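Local coordinates for protein precorrin-8x Methyl Mutase (Thermus thermophilus, PDB 1V9C) that probably catalyses the methyl shift that rearranges precorrin-8X to hydrogenobyrinate on the way to adenosylcobalamin, at residues Ile69-Arg74 against Val92-Ala97; Ala129-Gly134 against Ala151-Val156; Pro99-Arg104 against Val117-Glu122; Cys78-Glu83 against Ala196-Ile201. One frame throughout, in Å; residues are numbered along the deposited sequence.

Contact 1 (Ile69-Arg74 against Val92-Ala97)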
loop_
_atom_site.group_PDB
_atom_site.type_symbol
_atom_site.label_atom_id
_atom_site.label_comp_id
_atom_site.label_asym_id
_atom_site.label_seq_id
_atom_site.Cartn_x
_atom_site.Cartn_y
_atom_site.Cartn_z
ATOM N N ILE B 69 9.609 9.737 -11.705
ATOM C CA ILE B 69 9.527 8.716 -10.673
ATOM C C ILE B 69 9.017 7.476 -11.388
ATOM O O ILE B 69 7.908 7.462 -11.918
ATOM C CB ILE B 69 8.561 9.175 -9.536
ATOM C CG1 ILE B 69 9.162 10.400 -8.832
ATOM C CG2 ILE B 69 8.306 8.047 -8.542
ATOM C CD1 ILE B 69 8.166 11.189 -8.010
ATOM N N LEU B 70 9.850 6.447 -11.438
ATOM C CA LEU B 70 9.485 5.207 -12.105
ATOM C C LEU B 70 9.154 4.209 -11.010
ATOM O O LEU B 70 9.941 4.002 -10.095
ATOM C CB LEU B 70 10.658 4.696 -12.949
ATOM C CG LEU B 70 11.401 5.775 -13.740
ATOM C CD1 LEU B 70 12.577 5.165 -14.487
ATOM C CD2 LEU B 70 10.450 6.432 -14.697
ATOM N N VAL B 71 7.991 3.585 -11.108
ATOM C CA VAL B 71 7.585 2.659 -10.077
ATOM C C VAL B 71 7.179 1.307 -10.635
ATOM O O VAL B 71 6.869 1.186 -11.827
ATOM C CB VAL B 71 6.446 3.292 -9.221
ATOM C CG1 VAL B 71 6.949 4.571 -8.602
ATOM C CG2 VAL B 71 5.225 3.606 -10.084
ATOM N N ASP B 72 7.181 0.302 -9.761
ATOM C CA ASP B 72 6.851 -1.073 -10.138
ATOM C C ASP B 72 5.444 -1.542 -9.773
ATOM O O ASP B 72 5.175 -2.750 -9.761
ATOM C CB ASP B 72 7.863 -2.020 -9.501
ATOM C CG ASP B 72 7.592 -2.252 -8.029
ATOM O OD1 ASP B 72 6.885 -1.422 -7.417
ATOM O OD2 ASP B 72 8.091 -3.259 -7.483
ATOM N N ALA B 73 4.551 -0.610 -9.457
ATOM C CA ALA B 73 3.182 -0.974 -9.112
ATOM C C ALA B 73 2.260 0.224 -9.160
ATOM O O ALA B 73 2.634 1.332 -8.756
ATOM C CB ALA B 73 3.119 -1.620 -7.720
ATOM N N ARG B 74 1.047 -0.010 -9.649
ATOM C CA ARG B 74 0.041 1.041 -9.751
ATOM C C ARG B 74 -0.320 1.628 -8.385
ATOM O O ARG B 74 -0.542 2.835 -8.270
ATOM C CB ARG B 74 -1.203 0.489 -10.439
ATOM C CG ARG B 74 -1.663 -0.823 -9.865
ATOM C CD ARG B 74 -2.455 -1.619 -10.882
ATOM N NE ARG B 74 -2.882 -2.904 -10.339
ATOM C CZ ARG B 74 -3.207 -3.952 -11.085
ATOM N NH1 ARG B 74 -3.155 -3.868 -12.410
ATOM N NH2 ARG B 74 -3.579 -5.084 -10.506
ATOM N N VAL B 92 5.217 10.645 -12.970
ATOM C CA VAL B 92 5.240 9.288 -12.472
ATOM C C VAL B 92 5.019 8.325 -13.621
ATOM O O VAL B 92 4.111 8.495 -14.415
ATOM C CB VAL B 92 4.124 9.021 -11.423
ATOM C CG1 VAL B 92 4.303 7.628 -10.842
ATOM C CG2 VAL B 92 4.156 10.081 -10.320
ATOM N N VAL B 93 5.850 7.300 -13.703
ATOM C CA VAL B 93 5.689 6.306 -14.748
ATOM C C VAL B 93 5.650 4.902 -14.152
ATOM O O VAL B 93 6.604 4.456 -13.513
ATOM C CB VAL B 93 6.824 6.395 -15.782
ATOM C CG1 VAL B 93 6.706 5.249 -16.778
ATOM C CG2 VAL B 93 6.737 7.727 -16.511
ATOM N N GLU B 94 4.518 4.233 -14.352
ATOM C CA GLU B 94 4.300 2.876 -13.882
ATOM C C GLU B 94 4.759 1.938 -15.002
ATOM O O GLU B 94 4.087 1.790 -16.026
ATOM C CB GLU B 94 2.812 2.675 -13.556
ATOM C CG GLU B 94 2.311 1.228 -13.613
ATOM C CD GLU B 94 3.072 0.280 -12.709
ATOM O OE1 GLU B 94 2.734 -0.926 -12.689
ATOM O OE2 GLU B 94 4.007 0.736 -12.018
ATOM N N LEU B 95 5.907 1.308 -14.794
ATOM C CA LEU B 95 6.491 0.423 -15.793
ATOM C C LEU B 95 5.871 -0.965 -15.987
ATOM O O LEU B 95 5.476 -1.308 -17.102
ATOM C CB LEU B 95 7.995 0.288 -15.529
ATOM C CG LEU B 95 8.816 1.583 -15.609
ATOM C CD1 LEU B 95 10.271 1.316 -15.248
ATOM C CD2 LEU B 95 8.722 2.160 -17.009
ATOM N N LEU B 96 5.781 -1.759 -14.923
ATOM C CA LEU B 96 5.231 -3.115 -15.019
ATOM C C LEU B 96 3.850 -3.253 -15.648
ATOM O O LEU B 96 3.550 -4.273 -16.270
ATOM C CB LEU B 96 5.227 -3.790 -13.646
ATOM C CG LEU B 96 6.607 -4.170 -13.113
ATOM C CD1 LEU B 96 6.438 -4.948 -11.822
ATOM C CD2 LEU B 96 7.357 -5.016 -14.133
ATOM N N ALA B 97 3.004 -2.244 -15.490
ATOM C CA ALA B 97 1.670 -2.302 -16.072
ATOM C C ALA B 97 1.613 -1.459 -17.340
ATOM O O ALA B 97 0.554 -1.309 -17.939
ATOM C CB ALA B 97 0.636 -1.809 -15.069
#
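Strands 69-71 and 92-94 run parallel at the edge of the doubly wound sheet, their axes 4.7 Å apart and 20° from alignment. Ile-69 is paired with Val-92, Leu-70 with Val-93 and Val-71 with Glu-94. The hydrogen bonds alternate as parallel strands require: Val-93 N gives to Ile-69 O (2.7 Å, nearly along the C=O axis), Val-71 N to Val-93 O, and Leu-95 N to Val-71 O at 3.1 Å. On the other side of strand 69-71 lies strand 130-133, whereas 92-94 is the outermost strand of this chain on that side.

Leu-70 and Val-93 stand alongside each other on one face, CD2 of Leu-70 at 3.8 Å from CB of Val-93; Leu-95 CD1 closes in on Leu-70 CB. The opposite face carries Ile-69, Val-92, Val-71 and Glu-94. Glu-94 starts with CG anti to its backbone N, then bends at chi2 (57°), so its carboxylate swings across Val-71 toward the start of helix 74-79, where Ala-73 is the N-cap. That helix end would probably stabilise the negative charge, although the nearness of another acceptor, Val-71 O, could pull its ionisation the other way. An alanine in place of Glu-94 would remove the carboxylate and would probably loosen the turn after the strand, which loses the weak bond from Ala-97 N to OE1. Glu-94 OE2 sits 2.9 Å from both Val-71 O and Ala-73 N, and neither approach is a hydrogen bond.

Contact 2 (Ala129-Gly134 against Ala151-Val156)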
loop_
_atom_site.group_PDB
_atom_site.type_symbol
_atom_site.label_atom_id
_atom_site.label_comp_id
_atom_site.label_asym_id
_atom_site.label_seq_id
_atom_site.Cartn_x
_atom_site.Cartn_y
_atom_site.Cartn_z
ATOM N N ALA B 129 16.519 9.485 -12.892
ATOM C CA ALA B 129 15.261 9.091 -12.276
ATOM C C ALA B 129 15.327 8.508 -10.874
ATOM O O ALA B 129 16.358 7.993 -10.434
ATOM C CB ALA B 129 14.534 8.126 -13.184
ATOM N N ILE B 130 14.207 8.629 -10.168
ATOM C CA ILE B 130 14.067 8.081 -8.834
ATOM C C ILE B 130 13.229 6.843 -9.098
ATOM O O ILE B 130 12.138 6.940 -9.657
ATOM C CB ILE B 130 13.308 9.046 -7.897
ATOM C CG1 ILE B 130 14.215 10.224 -7.542
ATOM C CG2 ILE B 130 12.894 8.309 -6.613
ATOM C CD1 ILE B 130 13.488 11.396 -6.893
ATOM N N VAL B 131 13.751 5.682 -8.727
ATOM C CA VAL B 131 13.053 4.429 -8.957
ATOM C C VAL B 131 12.473 3.860 -7.675
ATOM O O VAL B 131 13.176 3.707 -6.682
ATOM C CB VAL B 131 13.988 3.382 -9.583
ATOM C CG1 VAL B 131 13.199 2.129 -9.922
ATOM C CG2 VAL B 131 14.636 3.958 -10.845
ATOM N N GLY B 132 11.180 3.553 -7.710
ATOM C CA GLY B 132 10.512 3.019 -6.539
ATOM C C GLY B 132 10.044 1.597 -6.738
ATOM O O GLY B 132 9.171 1.324 -7.567
ATOM N N VAL B 133 10.626 0.683 -5.973
ATOM C CA VAL B 133 10.252 -0.721 -6.062
ATOM C C VAL B 133 9.704 -1.204 -4.719
ATOM O O VAL B 133 10.398 -1.169 -3.704
ATOM C CB VAL B 133 11.469 -1.597 -6.476
ATOM C CG1 VAL B 133 11.039 -3.044 -6.680
ATOM C CG2 VAL B 133 12.089 -1.043 -7.750
ATOM N N GLY B 134 8.451 -1.640 -4.715
ATOM C CA GLY B 134 7.859 -2.130 -3.490
ATOM C C GLY B 134 7.145 -3.440 -3.741
ATOM O O GLY B 134 6.480 -3.966 -2.847
ATOM N N ALA B 151 23.457 2.335 -16.613
ATOM C CA ALA B 151 22.254 3.055 -16.215
ATOM C C ALA B 151 22.572 3.794 -14.911
ATOM O O ALA B 151 23.178 3.218 -14.007
ATOM C CB ALA B 151 21.102 2.082 -16.014
ATOM N N ARG B 152 22.190 5.068 -14.831
ATOM C CA ARG B 152 22.450 5.874 -13.636
ATOM C C ARG B 152 21.219 6.612 -13.076
ATOM O O ARG B 152 21.035 7.818 -13.287
ATOM C CB ARG B 152 23.582 6.882 -13.910
ATOM C CG ARG B 152 24.928 6.236 -14.248
ATOM C CD ARG B 152 25.301 5.164 -13.223
ATOM N NE ARG B 152 26.523 4.453 -13.578
ATOM C CZ ARG B 152 26.890 3.283 -13.063
ATOM N NH1 ARG B 152 26.125 2.677 -12.165
ATOM N NH2 ARG B 152 28.029 2.719 -13.441
ATOM N N PRO B 153 20.352 5.883 -12.357
ATOM C CA PRO B 153 19.153 6.496 -11.772
ATOM C C PRO B 153 19.621 7.437 -10.667
ATOM O O PRO B 153 20.617 7.162 -10.005
ATOM C CB PRO B 153 18.393 5.301 -11.204
ATOM C CG PRO B 153 18.879 4.137 -12.021
ATOM C CD PRO B 153 20.352 4.425 -12.156
ATOM N N ALA B 154 18.925 8.546 -10.466
ATOM C CA ALA B 154 19.328 9.473 -9.419
ATOM C C ALA B 154 19.256 8.790 -8.062
ATOM O O ALA B 154 20.136 8.988 -7.226
ATOM C CB ALA B 154 18.437 10.715 -9.432
ATOM N N LEU B 155 18.217 7.982 -7.845
ATOM C CA LEU B 155 18.044 7.273 -6.572
ATOM C C LEU B 155 17.148 6.054 -6.713
ATOM O O LEU B 155 16.202 6.060 -7.491
ATOM C CB LEU B 155 17.450 8.213 -5.514
ATOM C CG LEU B 155 16.924 7.566 -4.219
ATOM C CD1 LEU B 155 18.070 6.950 -3.386
ATOM C CD2 LEU B 155 16.202 8.633 -3.414
ATOM N N VAL B 156 17.434 5.017 -5.937
ATOM C CA VAL B 156 16.642 3.795 -5.996
ATOM C C VAL B 156 16.124 3.367 -4.624
ATOM O O VAL B 156 16.897 3.136 -3.698
ATOM C CB VAL B 156 17.462 2.615 -6.594
ATOM C CG1 VAL B 156 16.621 1.338 -6.593
ATOM C CG2 VAL B 156 17.897 2.951 -7.999
#
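This contact joins the two strands of a beta-alpha-beta crossover: strand 130-133, helix 137-147, then strand 155-158 laid parallel beside the first. Ile-130 pairs with Leu-155 and Val-131 with Val-156. One step earlier Ala-129 lies nearest Pro-153, so Ala-154 is an extra residue on the second side, with helical backbone angles that turn the chain just before the strand starts. Ala-129 O faces this turn and takes two N-H groups. The one from Leu-155 N is long at 3.2 Å but fairly straight, its donor above the carbonyl plane; the one from Ala-154 N is short, 2.6 Å, yet bent and weak. Val-131 N then bonds to Leu-155 O at 2.8 Å, nearly along the C=O axis.

Side chains divide between the two faces. Ile-130 CG1 meets Leu-155 CB at 4.3 Å on the side covered by helices 55-65 and 190-205. Val-131 points to the other side, beneath Phe-139 and Leu-143 of helix 137-147. There its CG2, anti to the carbonyl carbon, crosses obliquely to Pro-153 CB at 4.0 Å, while its CB lies 4.2 Å from Val-156 CG2. These branched aliphatic chains are buried, and helices cover both faces of the sheet, the layering of a doubly wound alpha/beta fold.

Contact 3 (Pro99-Arg104 against Val117-Glu122)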
loop_
_atom_site.group_PDB
_atom_site.type_symbol
_atom_site.label_atom_id
_atom_site.label_comp_id
_atom_site.label_asym_id
_atom_site.label_seq_id
_atom_site.Cartn_x
_atom_site.Cartn_y
_atom_site.Cartn_z
ATOM N N PRO B 99 1.723 -0.241 -21.112
ATOM C CA PRO B 99 1.274 -0.865 -22.363
ATOM C C PRO B 99 2.388 -1.503 -23.192
ATOM O O PRO B 99 2.373 -2.712 -23.434
ATOM C CB PRO B 99 0.603 0.291 -23.099
ATOM C CG PRO B 99 0.052 1.110 -21.990
ATOM C CD PRO B 99 1.200 1.131 -21.009
ATOM N N GLU B 100 3.342 -0.684 -23.631
ATOM C CA GLU B 100 4.455 -1.170 -24.435
ATOM C C GLU B 100 5.167 -2.311 -23.737
ATOM O O GLU B 100 5.429 -3.351 -24.345
ATOM C CB GLU B 100 5.442 -0.039 -24.737
ATOM C CG GLU B 100 5.089 0.775 -25.982
ATOM C CD GLU B 100 4.550 2.163 -25.667
ATOM O OE1 GLU B 100 3.537 2.264 -24.941
ATOM O OE2 GLU B 100 5.140 3.156 -26.151
ATOM N N VAL B 101 5.466 -2.111 -22.454
ATOM C CA VAL B 101 6.139 -3.115 -21.637
ATOM C C VAL B 101 5.379 -4.440 -21.622
ATOM O O VAL B 101 5.956 -5.506 -21.856
ATOM C CB VAL B 101 6.299 -2.631 -20.174
ATOM C CG1 VAL B 101 6.778 -3.776 -19.299
ATOM C CG2 VAL B 101 7.284 -1.474 -20.109
ATOM N N VAL B 102 4.085 -4.375 -21.335
ATOM C CA VAL B 102 3.279 -5.585 -21.289
ATOM C C VAL B 102 3.200 -6.197 -22.680
ATOM O O VAL B 102 3.151 -7.421 -22.831
ATOM C CB VAL B 102 1.854 -5.287 -20.757
ATOM C CG1 VAL B 102 0.973 -6.525 -20.885
ATOM C CG2 VAL B 102 1.932 -4.854 -19.294
ATOM N N ALA B 103 3.197 -5.332 -23.691
ATOM C CA ALA B 103 3.136 -5.755 -25.084
ATOM C C ALA B 103 4.404 -6.531 -25.430
ATOM O O ALA B 103 4.345 -7.640 -25.960
ATOM C CB ALA B 103 3.001 -4.537 -25.988
ATOM N N ARG B 104 5.554 -5.937 -25.132
ATOM C CA ARG B 104 6.822 -6.595 -25.396
ATOM C C ARG B 104 6.838 -7.893 -24.602
ATOM O O ARG B 104 7.174 -8.955 -25.126
ATOM C CB ARG B 104 7.987 -5.714 -24.951
ATOM C CG ARG B 104 8.032 -4.347 -25.608
ATOM C CD ARG B 104 9.306 -3.613 -25.216
ATOM N NE ARG B 104 9.466 -2.349 -25.932
ATOM C CZ ARG B 104 10.585 -1.628 -25.929
ATOM N NH1 ARG B 104 11.642 -2.052 -25.248
ATOM N NH2 ARG B 104 10.647 -0.484 -26.605
ATOM N N VAL B 117 12.448 -2.634 -17.518
ATOM C CA VAL B 117 13.752 -1.971 -17.474
ATOM C C VAL B 117 14.250 -1.685 -18.894
ATOM O O VAL B 117 14.554 -0.539 -19.241
ATOM C CB VAL B 117 14.807 -2.842 -16.765
ATOM C CG1 VAL B 117 16.098 -2.061 -16.615
ATOM C CG2 VAL B 117 14.294 -3.293 -15.416
ATOM N N ALA B 118 14.335 -2.738 -19.703
ATOM C CA ALA B 118 14.781 -2.620 -21.087
ATOM C C ALA B 118 14.045 -1.467 -21.747
ATOM O O ALA B 118 14.654 -0.618 -22.395
ATOM C CB ALA B 118 14.505 -3.917 -21.841
ATOM N N TYR B 119 12.728 -1.442 -21.579
ATOM C CA TYR B 119 11.927 -0.372 -22.147
ATOM C C TYR B 119 12.390 0.971 -21.586
ATOM O O TYR B 119 12.731 1.882 -22.340
ATOM C CB TYR B 119 10.454 -0.564 -21.809
ATOM C CG TYR B 119 9.601 0.610 -22.236
ATOM C CD1 TYR B 119 9.142 0.722 -23.545
ATOM C CD2 TYR B 119 9.308 1.645 -21.344
ATOM C CE1 TYR B 119 8.415 1.832 -23.959
ATOM C CE2 TYR B 119 8.580 2.764 -21.753
ATOM C CZ TYR B 119 8.140 2.849 -23.063
ATOM O OH TYR B 119 7.434 3.951 -23.485
ATOM N N ALA B 120 12.393 1.076 -20.257
ATOM C CA ALA B 120 12.794 2.294 -19.560
ATOM C C ALA B 120 14.164 2.761 -20.003
ATOM O O ALA B 120 14.365 3.938 -20.280
ATOM C CB ALA B 120 12.800 2.061 -18.055
ATOM N N TRP B 121 15.114 1.839 -20.043
ATOM C CA TRP B 121 16.461 2.186 -20.464
ATOM C C TRP B 121 16.452 2.707 -21.897
ATOM O O TRP B 121 16.789 3.864 -22.144
ATOM C CB TRP B 121 17.383 0.972 -20.372
ATOM C CG TRP B 121 18.835 1.335 -20.441
ATOM C CD1 TRP B 121 19.375 2.596 -20.377
ATOM C CD2 TRP B 121 19.940 0.430 -20.508
ATOM N NE1 TRP B 121 20.746 2.525 -20.396
ATOM C CE2 TRP B 121 21.122 1.208 -20.477
ATOM C CE3 TRP B 121 20.048 -0.964 -20.589
ATOM C CZ2 TRP B 121 22.398 0.636 -20.523
ATOM C CZ3 TRP B 121 21.317 -1.535 -20.635
ATOM C CH2 TRP B 121 22.476 -0.732 -20.601
ATOM N N GLU B 122 16.053 1.854 -22.834
ATOM C CA GLU B 122 16.008 2.234 -24.239
ATOM C C GLU B 122 15.403 3.614 -24.432
ATOM O O GLU B 122 15.933 4.424 -25.194
ATOM C CB GLU B 122 15.198 1.220 -25.048
ATOM C CG GLU B 122 15.760 -0.189 -25.038
ATOM C CD GLU B 122 14.926 -1.133 -25.875
ATOM O OE1 GLU B 122 15.179 -2.358 -25.836
ATOM O OE2 GLU B 122 14.012 -0.641 -26.574
#
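Arg-104, extended from CG to NE, and Glu-122 reach tip to tip and form a salt bridge between helices 99-107 and 112-122, consecutive in the connection from strand 92-94 to strand 130-133. A single carboxylate oxygen, OE2 of Glu-122, receives both guanidinium nitrogens, NH1 at 3.1 Å and NH2 at 3.4 Å. Both hydrogen bonds are bent and weak, and the charged planes are turned 40° apart, so the pair is not the flat, two-oxygen kind.

Beneath it comes Tyr-119. CD1 of its ring lies 3.6 Å from Arg-104 CZ, over the centre of one guanidinium face, with the planes 75° apart and Arg-104 NE at the edge of the ring, in its plane. Farther along the ring, CE1 touches Glu-100 CB at 3.6 Å, and at its root Tyr-119 CB packs against Val-101 CG2 at 3.7 Å. The helix axes cross at 129°, 9.7 Å apart, with Tyr-119 filling much of the gap.

With Glu-122 exposed and Arg-104 partly exposed, the bridge lies on the outer side of the contact, where solvent would probably weaken it; Tyr-119 and Val-101, both buried, are likely to contribute more to holding the helices together.

Contact 4 (Cys78-Glu83 against Ala196-Ile201). With SO4 (sulfate ion), chain E.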
loop_
_atom_site.group_PDB
_atom_site.type_symbol
_atom_site.label_atom_id
_atom_site.label_comp_id
_atom_site.label_asym_id
_atom_site.label_seq_id
_atom_site.Cartn_x
_atom_site.Cartn_y
_atom_site.Cartn_z
ATOM N N CYS B 78 -0.753 5.472 -7.864
ATOM C CA CYS B 78 -1.967 6.103 -7.368
ATOM C C CYS B 78 -1.831 6.555 -5.926
ATOM O O CYS B 78 -2.445 7.539 -5.522
ATOM C CB CYS B 78 -3.165 5.163 -7.505
ATOM S SG CYS B 78 -3.644 4.749 -9.216
ATOM N N GLY B 79 -1.020 5.846 -5.151
ATOM C CA GLY B 79 -0.837 6.234 -3.768
ATOM C C GLY B 79 -0.279 7.639 -3.657
ATOM O O GLY B 79 -0.637 8.395 -2.757
ATOM N N LEU B 80 0.602 8.010 -4.580
ATOM C CA LEU B 80 1.176 9.342 -4.525
ATOM C C LEU B 80 0.105 10.434 -4.563
ATOM O O LEU B 80 -0.939 10.277 -5.182
ATOM C CB LEU B 80 2.178 9.520 -5.656
ATOM C CG LEU B 80 3.355 8.573 -5.453
ATOM C CD1 LEU B 80 4.089 8.394 -6.758
ATOM C CD2 LEU B 80 4.251 9.102 -4.368
ATOM N N ASN B 81 0.388 11.536 -3.882
ATOM C CA ASN B 81 -0.517 12.661 -3.783
ATOM C C ASN B 81 -0.313 13.647 -4.950
ATOM O O ASN B 81 0.760 14.227 -5.090
ATOM C CB ASN B 81 -0.258 13.372 -2.459
ATOM C CG ASN B 81 -1.221 14.516 -2.202
ATOM O OD1 ASN B 81 -0.805 15.652 -2.008
ATOM N ND2 ASN B 81 -2.503 14.216 -2.186
ATOM N N PRO B 82 -1.354 13.862 -5.779
ATOM C CA PRO B 82 -1.281 14.777 -6.929
ATOM C C PRO B 82 -0.776 16.170 -6.567
ATOM O O PRO B 82 0.069 16.732 -7.266
ATOM C CB PRO B 82 -2.718 14.789 -7.457
ATOM C CG PRO B 82 -3.219 13.417 -7.110
ATOM C CD PRO B 82 -2.673 13.201 -5.712
ATOM N N GLU B 83 -1.292 16.718 -5.471
ATOM C CA GLU B 83 -0.891 18.038 -4.979
ATOM C C GLU B 83 0.598 18.083 -4.641
ATOM O O GLU B 83 1.235 19.127 -4.722
ATOM C CB GLU B 83 -1.674 18.389 -3.709
ATOM C CG GLU B 83 -3.143 18.035 -3.777
ATOM C CD GLU B 83 -3.936 19.047 -4.561
ATOM O OE1 GLU B 83 -5.054 18.711 -5.013
ATOM O OE2 GLU B 83 -3.436 20.184 -4.715
ATOM N N ALA B 196 8.026 7.145 1.757
ATOM C CA ALA B 196 9.394 7.624 1.592
ATOM C C ALA B 196 9.438 8.742 0.527
ATOM O O ALA B 196 10.121 9.750 0.703
ATOM C CB ALA B 196 10.319 6.458 1.181
ATOM N N LEU B 197 8.715 8.559 -0.576
ATOM C CA LEU B 197 8.678 9.587 -1.616
ATOM C C LEU B 197 8.001 10.840 -1.054
ATOM O O LEU B 197 8.518 11.936 -1.206
ATOM C CB LEU B 197 7.930 9.082 -2.864
ATOM C CG LEU B 197 8.744 8.068 -3.685
ATOM C CD1 LEU B 197 7.907 7.342 -4.728
ATOM C CD2 LEU B 197 9.867 8.837 -4.357
ATOM N N HIS B 198 6.853 10.687 -0.390
ATOM C CA HIS B 198 6.205 11.858 0.173
ATOM C C HIS B 198 7.148 12.579 1.129
ATOM O O HIS B 198 7.192 13.802 1.156
ATOM C CB HIS B 198 4.905 11.470 0.870
ATOM C CG HIS B 198 3.763 11.254 -0.076
ATOM N ND1 HIS B 198 2.707 10.414 0.204
ATOM C CD2 HIS B 198 3.516 11.767 -1.305
ATOM C CE1 HIS B 198 1.863 10.410 -0.810
ATOM N NE2 HIS B 198 2.332 11.222 -1.741
ATOM N N ALA B 199 7.935 11.822 1.884
ATOM C CA ALA B 199 8.867 12.438 2.817
ATOM C C ALA B 199 9.932 13.203 2.051
ATOM O O ALA B 199 10.333 14.284 2.463
ATOM C CB ALA B 199 9.516 11.383 3.698
ATOM N N LEU B 200 10.387 12.646 0.934
ATOM C CA LEU B 200 11.414 13.310 0.141
ATOM C C LEU B 200 10.899 14.604 -0.441
ATOM O O LEU B 200 11.595 15.614 -0.413
ATOM C CB LEU B 200 11.928 12.391 -0.969
ATOM C CG LEU B 200 12.770 11.240 -0.402
ATOM C CD1 LEU B 200 13.241 10.308 -1.509
ATOM C CD2 LEU B 200 13.935 11.829 0.363
ATOM N N ILE B 201 9.674 14.577 -0.958
ATOM C CA ILE B 201 9.078 15.766 -1.527
ATOM C C ILE B 201 8.925 16.871 -0.486
ATOM O O ILE B 201 9.276 18.021 -0.748
ATOM C CB ILE B 201 7.704 15.468 -2.134
ATOM C CG1 ILE B 201 7.876 14.647 -3.416
ATOM C CG2 ILE B 201 6.966 16.770 -2.410
ATOM C CD1 ILE B 201 6.562 14.258 -4.093
HETATM S S SO4 E . 1.811 9.183 3.556
HETATM O O1 SO4 E . 1.535 8.544 2.254
HETATM O O2 SO4 E . 1.364 10.583 3.546
HETATM O O3 SO4 E . 3.258 9.155 3.800
HETATM O O4 SO4 E . 1.102 8.445 4.618
#
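The imidazole of His-198 is met at its edge from two sides. NE2 accepts the backbone N-H of Asn-81 at 2.9 Å, the donor only 6° out of the ring plane, and ND1 gives its hydrogen to O1 of a sulfate, probably from the crystallisation liquor, at 3.0 Å. With NE2 accepting and ND1 donating, the ring is probably neutral; a second proton, on NE2, would cost the bond from Asn-81 N. Gly-79 O also lies near the ring plane, 3.8 Å from CE1. CG of His-198 stands anti to its carbonyl carbon (chi1 -79°), which sends the ring toward the chain opposite.

That chain is the short link between helices 74-79 and 82-88: Leu-80 is the first residue to leave helical angles, and Asn-81 is the N-cap of the next helix. His-198 thus ties helix 190-205, which covers one face of the sheet, to a junction close to the dimer interface, where Cys-78 is disulfide-bonded to Cys-78 of the second subunit. A leucine in place of His-198 would probably leave the Asn-81 N-H without this acceptor and loosen the sulfate, which Arg-35 also binds.

Off the ring plane, beside the NE2 corner, Leu-80 CD2 lies 3.9 Å from His-198 NE2; the same methyl meets Leu-197 CB at 4.0 Å, the two leucines crossing obliquely.

Contacts 1 and 2 are two pairings in one sheet, joined where strand 69-71 meets strand 130-133 through backbone bonds between Leu-70 and both Ile-130 and Gly-132. Contact 2 is buried and wholly aliphatic in its side chains; contact 1, at the sheet's edge, admits a carboxylate. Contact 4 rests on the same sheet from above one face, Leu-197 touching both Ile-69 and Ile-130, but adds a polar histidine and a bound anion. Contact 3 lies farthest out, about 20 Å from the chain's centre and with its centre 24 Å from that of contact 4; it follows on from strand 92-94 and is the one contact of the four with a salt bridge between its segments.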